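Local coordinates for microcin B17-processing protein McbC (Escherichia coli str. K-12 substr. MG1655, PDB 6GRH) that serves as the FMN-dependent oxidoreductase needed to process the inactive microcin B17 precursor into the active peptide antibiotic, at residues V9-Y14 against A198-R203; N106-P111 against G215-N220; V116-P121 against A125-E130. One frame throughout, in Å; residues are numbered along the deposited sequence. Where two conformers were deposited one is given.

Contact 1. Residues V9-Y14 against A198-R203; sequences VEVTHY and ALFKYR. With EDO (1,2-ethanediol), chain P.
Phe200 lies against Val11 and Tyr14, and Phe200 contributes more than half of the surface buried here. Val11 comes over one face of the Phe200 ring, its CG1 3.8 Å from Phe200 CG. This is a CH-pi contact, 23° off the ring normal and displaced toward the CG side of the ring. The torsion of Val11 explains this choice of methyl, since CG1 stands opposite the backbone N (chi1 170°) and is the branch turned to the ring. Tyr14 meets the same ring at its rim, CB lying 4.1 Å from Phe200 CD2 near the ring plane, while the phenol end leads away from the 198-203 segment. No direct hydrogen bond joins the segments. Instead one water donates to both main chains, 2.7 Å to Tyr14 O and 2.8 Å to Phe200 O, and so bridges two carbonyl oxygens that approach each other without bonding directly. Beyond the pair, Phe200 also packs on Leu126 and its ring meets that of Phe55 of the second subunit, whereas Glu10 and Thr12 hydrogen-bond to the McbD chain. The contact thus joins the N-terminal helix 8-12 to the C-terminal end of helix 195-199 and the residues around it: apolar packing round one phenylalanine, with a water bridge beside it, at the periphery of the nitroreductase-family fold, where McbC meets its second copy and McbD.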
loop_
_atom_site.group_PDB
_atom_site.type_symbol
_atom_site.label_atom_id
_atom_site.label_comp_id
_atom_site.label_asym_id
_atom_site.label_seq_id
_atom_site.Cartn_x
_atom_site.Cartn_y
_atom_site.Cartn_z
ATOM N N VAL D 9 0.556 14.434 -23.463
ATOM C CA VAL D 9 0.358 13.273 -24.330
ATOM C C VAL D 9 1.660 12.503 -24.540
ATOM O O VAL D 9 1.670 11.276 -24.508
ATOM C CB VAL D 9 -0.198 13.703 -25.694
ATOM C CG1 VAL D 9 -0.333 12.497 -26.624
ATOM C CG2 VAL D 9 -1.539 14.420 -25.512
ATOM N N GLU D 10 2.750 13.246 -24.721
ATOM C CA GLU D 10 4.080 12.667 -24.967
ATOM C C GLU D 10 4.595 11.959 -23.712
ATOM O O GLU D 10 5.230 10.910 -23.811
ATOM C CB GLU D 10 5.092 13.739 -25.416
ATOM C CG GLU D 10 4.748 14.447 -26.720
ATOM C CD GLU D 10 5.090 13.653 -27.978
ATOM O OE1 GLU D 10 5.576 12.498 -27.876
ATOM O OE2 GLU D 10 4.899 14.210 -29.104
ATOM N N VAL D 11 4.311 12.551 -22.558
ATOM C CA VAL D 11 4.690 12.001 -21.272
ATOM C C VAL D 11 3.953 10.701 -20.981
ATOM O O VAL D 11 4.588 9.702 -20.604
ATOM C CB VAL D 11 4.478 13.033 -20.135
ATOM C CG1 VAL D 11 4.648 12.402 -18.764
ATOM C CG2 VAL D 11 5.445 14.176 -20.341
ATOM N N THR D 12 2.633 10.684 -21.181
ATOM C CA THR D 12 1.849 9.529 -20.741
ATOM C C THR D 12 2.192 8.227 -21.510
ATOM O O THR D 12 1.987 7.135 -21.006
ATOM C CB THR D 12 0.337 9.811 -20.763
ATOM O OG1 THR D 12 -0.340 8.887 -19.902
ATOM C CG2 THR D 12 -0.223 9.708 -22.170
ATOM N N HIS D 13 2.723 8.368 -22.720
ATOM C CA HIS D 13 3.251 7.239 -23.475
ATOM C C HIS D 13 4.204 6.340 -22.657
ATOM O O HIS D 13 4.255 5.144 -22.900
ATOM C CB HIS D 13 3.932 7.769 -24.749
ATOM C CG HIS D 13 4.246 6.717 -25.755
ATOM N ND1 HIS D 13 3.272 5.932 -26.337
ATOM C CD2 HIS D 13 5.425 6.338 -26.310
ATOM C CE1 HIS D 13 3.845 5.094 -27.188
ATOM N NE2 HIS D 13 5.149 5.325 -27.192
ATOM N N TYR D 14 4.929 6.905 -21.691
ATOM C CA TYR D 14 5.872 6.138 -20.868
ATOM C C TYR D 14 5.381 5.798 -19.474
ATOM O O TYR D 14 6.122 5.198 -18.708
ATOM C CB TYR D 14 7.197 6.899 -20.748
ATOM C CG TYR D 14 7.870 7.092 -22.085
ATOM C CD1 TYR D 14 8.648 6.092 -22.636
ATOM C CD2 TYR D 14 7.705 8.264 -22.804
ATOM C CE1 TYR D 14 9.241 6.246 -23.876
ATOM C CE2 TYR D 14 8.286 8.431 -24.052
ATOM C CZ TYR D 14 9.069 7.418 -24.571
ATOM O OH TYR D 14 9.658 7.565 -25.779
ATOM N N ALA D 198 6.475 13.670 -12.983
ATOM C CA ALA D 198 7.412 13.233 -11.921
ATOM C C ALA D 198 7.800 11.752 -12.002
ATOM O O ALA D 198 8.873 11.375 -11.533
ATOM C CB ALA D 198 6.845 13.543 -10.543
ATOM N N LEU D 199 6.938 10.913 -12.571
ATOM C CA LEU D 199 7.114 9.469 -12.511
ATOM C C LEU D 199 7.629 8.813 -13.796
ATOM O O LEU D 199 8.213 7.723 -13.744
ATOM C CB LEU D 199 5.795 8.809 -12.085
ATOM C CG LEU D 199 5.317 9.232 -10.681
ATOM C CD1 LEU D 199 3.908 8.728 -10.432
ATOM C CD2 LEU D 199 6.226 8.708 -9.600
ATOM N N PHE D 200 7.401 9.451 -14.946
ATOM C CA PHE D 200 7.554 8.735 -16.209
ATOM C C PHE D 200 8.968 8.239 -16.502
ATOM O O PHE D 200 9.103 7.190 -17.096
ATOM C CB PHE D 200 6.965 9.495 -17.403
ATOM C CG PHE D 200 7.831 10.578 -17.950
ATOM C CD1 PHE D 200 8.163 11.681 -17.192
ATOM C CD2 PHE D 200 8.274 10.514 -19.254
ATOM C CE1 PHE D 200 8.910 12.692 -17.716
ATOM C CE2 PHE D 200 9.044 11.527 -19.785
ATOM C CZ PHE D 200 9.380 12.604 -19.011
ATOM N N LYS D 201 9.993 8.974 -16.077
ATOM C CA LYS D 201 11.377 8.567 -16.313
ATOM C C LYS D 201 11.978 7.670 -15.220
ATOM O O LYS D 201 12.603 6.614 -15.514
ATOM C CB LYS D 201 12.276 9.809 -16.481
ATOM C CG LYS D 201 13.738 9.453 -16.809
ATOM C CD LYS D 201 14.624 10.652 -17.094
ATOM C CE LYS D 201 16.057 10.218 -17.401
ATOM N NZ LYS D 201 16.969 11.373 -17.396
ATOM N N TYR D 202 11.878 8.141 -13.981
ATOM C CA TYR D 202 12.541 7.527 -12.832
ATOM C C TYR D 202 11.663 6.631 -11.960
ATOM O O TYR D 202 12.167 6.068 -10.965
ATOM C CB TYR D 202 13.124 8.619 -11.939
ATOM C CG TYR D 202 14.162 9.444 -12.644
ATOM C CD1 TYR D 202 15.351 8.861 -13.071
ATOM C CD2 TYR D 202 13.953 10.786 -12.910
ATOM C CE1 TYR D 202 16.323 9.606 -13.735
ATOM C CE2 TYR D 202 14.925 11.543 -13.574
ATOM C CZ TYR D 202 16.094 10.948 -13.975
ATOM O OH TYR D 202 17.062 11.674 -14.645
ATOM N N ARG D 203 10.369 6.521 -12.297
ATOM C CA ARG D 203 9.415 5.748 -11.512
ATOM C C ARG D 203 9.289 6.338 -10.078
ATOM O O ARG D 203 9.267 7.562 -9.934
ATOM C CB ARG D 203 9.754 4.253 -11.564
ATOM C CG ARG D 203 9.830 3.660 -12.974
ATOM C CD ARG D 203 10.472 2.274 -12.957
ATOM N NE ARG D 203 9.737 1.341 -12.119
ATOM C CZ ARG D 203 8.594 0.738 -12.440
ATOM N NH1 ARG D 203 8.029 0.918 -13.627
ATOM N NH2 ARG D 203 7.989 -0.048 -11.540
HETATM C C1 EDO P . 20.599 12.859 -15.526
HETATM O O1 EDO P . 19.538 13.179 -16.422
HETATM C C2 EDO P . 20.007 12.731 -14.143
HETATM O O2 EDO P . 19.484 13.989 -13.699
HETATM O O HOH W 1 7.606 4.922 -16.503
#

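Contact 2. Residues N106-P111 against G215-N220; sequences NAFSSP and GSMYQN
Met217 and Asn220, one helical turn apart on helix 204-227, meet the last turn of helix 97-108. Met217 comes first. Its carbonyl O approaches the edge of the Phe108 ring near the ring plane, 3.5 Å from CE1, and its CB lies 4.0 Å from that same carbon, the two side chains crossing at about a right angle. Phe108 CG points opposite its own carbonyl carbon (chi1 -49°), which swings the ring forward to the other helix; Ala107 CB covers one face of it, and Leu189, Tyr191 and Val131 of the sheet also pack on this side chain. Three residues on, Asn220 sets off toward helix 97-108. Its CB rests 4.1 Å from Ala107 CB, and its ND2 donates to Ala107 O at 2.9 Å with an N-H...O angle of 162°. That acceptor lies close to the plane of the Asn220 amide, but the donor stands 21° from the carbonyl plane. ND2 also makes a weak hydrogen bond to Pro119 O, and at the other end of the amide OD1 accepts from Gln219 NE2 of the second subunit. With bonds at both ends, the amide's flip is fixed, and a buried carbonyl at the end of helix 97-108 gains a side-chain donor. The contact is thus mainly apolar, set by one polar bond whose donor residue also reaches the second subunit.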
loop_
_atom_site.group_PDB
_atom_site.type_symbol
_atom_site.label_atom_id
_atom_site.label_comp_id
_atom_site.label_asym_id
_atom_site.label_seq_id
_atom_site.Cartn_x
_atom_site.Cartn_y
_atom_site.Cartn_z
ATOM N N ASN D 106 13.177 36.356 -10.420
ATOM C CA ASN D 106 14.370 36.054 -9.617
ATOM C C ASN D 106 14.367 34.668 -8.968
ATOM O O ASN D 106 15.392 33.994 -8.980
ATOM C CB ASN D 106 14.591 37.142 -8.571
ATOM C CG ASN D 106 15.088 38.426 -9.192
ATOM O OD1 ASN D 106 16.277 38.539 -9.541
ATOM N ND2 ASN D 106 14.176 39.387 -9.383
ATOM N N ALA D 107 13.221 34.236 -8.424
ATOM C CA ALA D 107 13.124 32.922 -7.794
ATOM C C ALA D 107 13.181 31.755 -8.761
ATOM O O ALA D 107 13.725 30.716 -8.403
ATOM C CB ALA D 107 11.858 32.804 -6.940
ATOM N N PHE D 108 12.597 31.907 -9.953
ATOM C CA PHE D 108 12.296 30.748 -10.824
ATOM C C PHE D 108 12.873 30.795 -12.248
ATOM O O PHE D 108 12.802 29.785 -12.975
ATOM C CB PHE D 108 10.771 30.539 -10.915
ATOM C CG PHE D 108 10.076 30.537 -9.591
ATOM C CD1 PHE D 108 10.502 29.693 -8.562
ATOM C CD2 PHE D 108 8.986 31.362 -9.356
ATOM C CE1 PHE D 108 9.877 29.702 -7.327
ATOM C CE2 PHE D 108 8.350 31.358 -8.126
ATOM C CZ PHE D 108 8.785 30.534 -7.111
ATOM N N SER D 109 13.434 31.936 -12.648
ATOM C CA SER D 109 13.860 32.139 -14.033
ATOM C C SER D 109 15.298 32.619 -14.118
ATOM O O SER D 109 15.853 33.214 -13.175
ATOM C CB SER D 109 12.936 33.138 -14.738
ATOM O OG SER D 109 11.600 32.661 -14.780
ATOM N N SER D 110 15.887 32.369 -15.282
ATOM C CA SER D 110 17.216 32.862 -15.600
ATOM C C SER D 110 17.155 34.369 -15.848
ATOM O O SER D 110 16.151 34.879 -16.371
ATOM C CB SER D 110 17.765 32.150 -16.847
ATOM O OG SER D 110 18.892 32.811 -17.371
ATOM N N PRO D 111 18.227 35.091 -15.492
ATOM C CA PRO D 111 18.292 36.503 -15.889
ATOM C C PRO D 111 18.312 36.713 -17.405
ATOM O O PRO D 111 17.912 37.773 -17.877
ATOM C CB PRO D 111 19.594 37.013 -15.254
ATOM C CG PRO D 111 20.354 35.815 -14.848
ATOM C CD PRO D 111 19.396 34.673 -14.700
ATOM N N GLY D 215 10.830 22.107 -2.568
ATOM C CA GLY D 215 11.535 22.772 -1.506
ATOM C C GLY D 215 12.630 23.680 -2.025
ATOM O O GLY D 215 12.813 24.783 -1.481
ATOM N N SER D 216 13.356 23.253 -3.083
ATOM C CA SER D 216 14.339 24.148 -3.686
ATOM C C SER D 216 13.663 25.402 -4.258
ATOM O O SER D 216 14.245 26.521 -4.258
ATOM C CB SER D 216 15.199 23.439 -4.760
ATOM O OG SER D 216 14.446 23.157 -5.918
ATOM N N MET D 217 12.454 25.232 -4.764
ATOM C CA MET D 217 11.729 26.348 -5.364
ATOM C C MET D 217 11.237 27.322 -4.311
ATOM O O MET D 217 11.501 28.520 -4.420
ATOM C CB MET D 217 10.593 25.875 -6.249
ATOM C CG MET D 217 11.106 25.087 -7.432
ATOM S SD MET D 217 9.800 24.194 -8.265
ATOM C CE MET D 217 8.868 25.557 -8.948
ATOM N N TYR D 218 10.542 26.847 -3.280
ATOM C CA TYR D 218 10.062 27.800 -2.284
ATOM C C TYR D 218 11.216 28.460 -1.516
ATOM O O TYR D 218 11.070 29.586 -1.034
ATOM C CB TYR D 218 8.975 27.232 -1.367
ATOM C CG TYR D 218 9.349 26.199 -0.320
ATOM C CD1 TYR D 218 10.270 26.462 0.682
ATOM C CD2 TYR D 218 8.681 24.971 -0.282
ATOM C CE1 TYR D 218 10.561 25.503 1.651
ATOM C CE2 TYR D 218 8.954 24.011 0.690
ATOM C CZ TYR D 218 9.883 24.282 1.658
ATOM O OH TYR D 218 10.172 23.324 2.604
ATOM N N GLN D 219 12.356 27.776 -1.425
ATOM C CA GLN D 219 13.513 28.334 -0.740
ATOM C C GLN D 219 14.084 29.528 -1.504
ATOM O O GLN D 219 14.414 30.535 -0.900
ATOM C CB GLN D 219 14.594 27.270 -0.519
ATOM C CG GLN D 219 15.794 27.734 0.309
ATOM C CD GLN D 219 15.459 28.235 1.717
ATOM O OE1 GLN D 219 14.376 27.960 2.265
ATOM N NE2 GLN D 219 16.406 28.994 2.316
ATOM N N ASN D 220 14.185 29.418 -2.823
ATOM C CA ASN D 220 14.531 30.571 -3.668
ATOM C C ASN D 220 13.574 31.742 -3.444
ATOM O O ASN D 220 13.999 32.912 -3.409
ATOM C CB ASN D 220 14.516 30.207 -5.158
ATOM C CG ASN D 220 15.842 29.691 -5.647
ATOM O OD1 ASN D 220 16.734 29.414 -4.854
ATOM N ND2 ASN D 220 15.971 29.541 -6.978
#

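Contact 3. Residues V116-P121 against A125-E130; sequences VRRPYP and ALYPIE. With FMN (flavin mononucleotide), chain O.
The FMN-binding loop of this nitroreductase-family protein folds back on itself here, just before strand 129-135, and Tyr127 is the residue it closes around. The guanidinium of Arg118 lies flat on the Tyr127 ring, planes 10° apart, in an off-centre cation-pi stack with CZ 3.4 Å from Tyr127 CG. The two side chains run past each other in opposite directions, and Arg118 CD also lies over the ring face, a CH-pi contact. Arg118 reaches this far because its chain is extended from CG to NE (chi2 -173°). Tyr120 takes another approach: the edge of Tyr127 is directed at its face in an offset T-shaped pair, planes at 82°, and Tyr120 CE2 is 3.5 Å from Tyr127 CE1. The phenol Tyr127 OH donates to Tyr120 O at 2.8 Å, in the carbonyl plane, and a water donates to that same hydroxyl while accepting from Arg118 N. Further waters link Arg118 NH1 and Tyr120 OH to Ile129 O, and a direct bond from Arg118 NH1 to Tyr120 OH ties the two side chains to each other. Folded in this way, the loop lines the cofactor site with Pro121 and Ala125, while Arg82 and Ser85 of the second subunit also hydrogen-bond to FMN. In the conformer given, Arg117 meets the phosphate edge-on, its NE and NH2 both donating to FMN O3P, at 3.1 and 3.2 Å.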
loop_
_atom_site.group_PDB
_atom_site.type_symbol
_atom_site.label_atom_id
_atom_site.label_comp_id
_atom_site.label_asym_id
_atom_site.label_seq_id
_atom_site.Cartn_x
_atom_site.Cartn_y
_atom_site.Cartn_z
ATOM N N VAL D 116 17.257 28.530 -21.202
ATOM C CA VAL D 116 16.342 27.577 -20.565
ATOM C C VAL D 116 16.818 27.000 -19.218
ATOM O O VAL D 116 16.152 26.096 -18.670
ATOM C CB VAL D 116 15.978 26.422 -21.522
ATOM C CG1 VAL D 116 15.453 26.990 -22.839
ATOM C CG2 VAL D 116 17.166 25.466 -21.730
ATOM N N ARG D 117 17.950 27.472 -18.702
ATOM C CA ARG D 117 18.381 27.043 -17.384
ATOM C C ARG D 117 17.577 27.823 -16.337
ATOM O O ARG D 117 17.057 28.901 -16.626
ATOM C CB ARG D 117 19.889 27.201 -17.249
ATOM C CG ARG D 117 20.633 26.343 -18.284
ATOM C CD ARG D 117 22.108 26.142 -17.966
ATOM N NE ARG D 117 22.315 25.672 -16.601
ATOM C CZ ARG D 117 22.746 26.450 -15.619
ATOM N NH1 ARG D 117 23.011 27.724 -15.861
ATOM N NH2 ARG D 117 22.907 25.968 -14.404
ATOM N N ARG D 118 17.370 27.217 -15.176
ATOM C CA ARG D 118 16.681 27.858 -14.051
ATOM C C ARG D 118 17.602 27.956 -12.844
ATOM O O ARG D 118 18.591 27.230 -12.757
ATOM C CB ARG D 118 15.459 27.036 -13.685
ATOM C CG ARG D 118 14.534 26.789 -14.853
ATOM C CD ARG D 118 13.253 26.117 -14.386
ATOM N NE ARG D 118 12.630 25.420 -15.493
ATOM C CZ ARG D 118 11.385 24.967 -15.522
ATOM N NH1 ARG D 118 10.569 25.099 -14.476
ATOM N NH2 ARG D 118 10.969 24.357 -16.626
ATOM N N PRO D 119 17.268 28.839 -11.887
ATOM C CA PRO D 119 18.084 29.011 -10.671
ATOM C C PRO D 119 17.956 27.880 -9.647
ATOM O O PRO D 119 18.429 28.028 -8.516
ATOM C CB PRO D 119 17.572 30.337 -10.089
ATOM C CG PRO D 119 16.190 30.470 -10.605
ATOM C CD PRO D 119 16.170 29.828 -11.953
ATOM N N TYR D 120 17.311 26.774 -10.033
ATOM C CA TYR D 120 17.236 25.578 -9.195
ATOM C C TYR D 120 17.379 24.375 -10.128
ATOM O O TYR D 120 16.890 24.401 -11.261
ATOM C CB TYR D 120 15.943 25.539 -8.364
ATOM C CG TYR D 120 14.672 25.515 -9.180
ATOM C CD1 TYR D 120 14.156 26.675 -9.752
ATOM C CD2 TYR D 120 13.988 24.317 -9.384
ATOM C CE1 TYR D 120 13.004 26.643 -10.519
ATOM C CE2 TYR D 120 12.840 24.275 -10.141
ATOM C CZ TYR D 120 12.353 25.430 -10.713
ATOM O OH TYR D 120 11.208 25.354 -11.478
ATOM N N PRO D 121 18.094 23.337 -9.675
ATOM C CA PRO D 121 18.272 22.146 -10.506
ATOM C C PRO D 121 17.047 21.228 -10.473
ATOM O O PRO D 121 16.115 21.451 -9.705
ATOM C CB PRO D 121 19.491 21.476 -9.856
ATOM C CG PRO D 121 19.307 21.775 -8.400
ATOM C CD PRO D 121 18.664 23.147 -8.325
ATOM N N ALA D 125 16.534 17.238 -15.672
ATOM C CA ALA D 125 16.027 18.503 -16.196
ATOM C C ALA D 125 14.534 18.446 -16.578
ATOM O O ALA D 125 14.100 19.094 -17.532
ATOM C CB ALA D 125 16.871 18.938 -17.376
ATOM N N LEU D 126 13.759 17.679 -15.823
ATOM C CA LEU D 126 12.344 17.470 -16.151
ATOM C C LEU D 126 11.404 18.529 -15.562
ATOM O O LEU D 126 10.325 18.776 -16.122
ATOM C CB LEU D 126 11.913 16.071 -15.720
ATOM C CG LEU D 126 12.690 14.962 -16.437
ATOM C CD1 LEU D 126 12.340 13.627 -15.812
ATOM C CD2 LEU D 126 12.408 14.962 -17.936
ATOM N N TYR D 127 11.800 19.148 -14.457
ATOM C CA TYR D 127 11.002 20.236 -13.835
ATOM C C TYR D 127 9.500 19.930 -13.722
ATOM O O TYR D 127 8.654 20.626 -14.326
ATOM C CB TYR D 127 11.265 21.549 -14.578
ATOM C CG TYR D 127 12.684 21.980 -14.389
ATOM C CD1 TYR D 127 13.063 22.639 -13.221
ATOM C CD2 TYR D 127 13.674 21.646 -15.319
ATOM C CE1 TYR D 127 14.384 22.999 -12.996
ATOM C CE2 TYR D 127 15.001 22.023 -15.122
ATOM C CZ TYR D 127 15.354 22.695 -13.951
ATOM O OH TYR D 127 16.657 23.041 -13.705
ATOM N N PRO D 128 9.147 18.924 -12.907
ATOM C CA PRO D 128 7.740 18.503 -12.829
ATOM C C PRO D 128 6.825 19.343 -11.947
ATOM O O PRO D 128 5.652 19.001 -11.818
ATOM C CB PRO D 128 7.842 17.079 -12.219
ATOM C CG PRO D 128 9.048 17.174 -11.341
ATOM C CD PRO D 128 10.021 17.992 -12.156
ATOM N N ILE D 129 7.355 20.386 -11.314
ATOM C CA ILE D 129 6.610 21.179 -10.369
ATOM C C ILE D 129 6.192 22.451 -11.061
ATOM O O ILE D 129 7.010 23.123 -11.667
ATOM C CB ILE D 129 7.455 21.510 -9.112
ATOM C CG1 ILE D 129 7.927 20.239 -8.451
ATOM C CG2 ILE D 129 6.693 22.410 -8.134
ATOM C CD1 ILE D 129 6.829 19.261 -8.092
ATOM N N GLU D 130 4.912 22.781 -10.950
ATOM C CA GLU D 130 4.349 23.999 -11.524
ATOM C C GLU D 130 4.068 25.009 -10.422
ATOM O O GLU D 130 3.669 24.635 -9.304
ATOM C CB GLU D 130 3.063 23.668 -12.262
ATOM C CG GLU D 130 3.270 22.639 -13.368
ATOM C CD GLU D 130 4.259 23.077 -14.449
ATOM O OE1 GLU D 130 4.232 24.240 -14.883
ATOM O OE2 GLU D 130 5.069 22.231 -14.896
HETATM N N1 FMN O . 22.626 14.581 -12.368
HETATM C C2 FMN O . 23.250 13.415 -12.678
HETATM O O2 FMN O . 24.142 13.455 -13.543
HETATM N N3 FMN O . 22.931 12.239 -12.084
HETATM C C4 FMN O . 21.975 12.151 -11.129
HETATM O O4 FMN O . 21.698 11.061 -10.582
HETATM C C4A FMN O . 21.236 13.379 -10.745
HETATM N N5 FMN O . 20.255 13.376 -9.811
HETATM C C5A FMN O . 19.610 14.523 -9.474
HETATM C C6 FMN O . 18.617 14.482 -8.500
HETATM C C7 FMN O . 17.929 15.632 -8.124
HETATM C C7M FMN O . 16.854 15.554 -7.067
HETATM C C8 FMN O . 18.265 16.932 -8.760
HETATM C C8M FMN O . 17.532 18.180 -8.359
HETATM C C9 FMN O . 19.262 16.992 -9.735
HETATM C C9A FMN O . 19.961 15.830 -10.125
HETATM N N10 FMN O . 20.985 15.848 -11.115
HETATM C C10 FMN O . 21.634 14.631 -11.440
HETATM C "C1'" FMN O . 21.398 17.080 -11.799
HETATM C "C2'" FMN O . 20.454 17.372 -12.944
HETATM O "O2'" FMN O . 20.663 16.405 -13.991
HETATM C "C3'" FMN O . 20.652 18.816 -13.420
HETATM O "O3'" FMN O . 20.236 19.726 -12.393
HETATM C "C4'" FMN O . 19.889 19.133 -14.703
HETATM O "O4'" FMN O . 20.381 18.309 -15.761
HETATM C "C5'" FMN O . 20.025 20.585 -15.154
HETATM O "O5'" FMN O . 21.406 20.893 -15.333
HETATM P P FMN O . 22.101 22.086 -14.522
HETATM O O1P FMN O . 21.978 21.746 -13.055
HETATM O O2P FMN O . 23.536 22.037 -15.008
HETATM O O3P FMN O . 21.315 23.273 -14.984
HETATM O O HOH W 2 17.699 24.441 -15.601
HETATM O O HOH W 3 7.543 25.162 -13.551
HETATM O O HOH W 4 8.283 23.113 -15.363
HETATM O O HOH W 5 9.869 22.939 -11.727
#

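Overall arrangement
From the N terminus, helix 8-12 carries most of the first segment of contact 1, whose loop closes only at 198-203, 184 residues on. Helix 97-108 then ends in contact 2, and the chain passes through 116-121 and 125-130, so that the short loop of contact 3 is nested inside both longer ones. Strand 129-135 begins there. Contact 1 closes next, and contact 2 only afterwards on helix 204-227, so these two loops cross; they do not touch each other. Contact 3 bridges them: Leu126 packs on Phe200, and Tyr120 on Met217. Together they tie the N-terminal helix, the FMN-binding loop, the sheet and helix 204-227, all beside the second subunit.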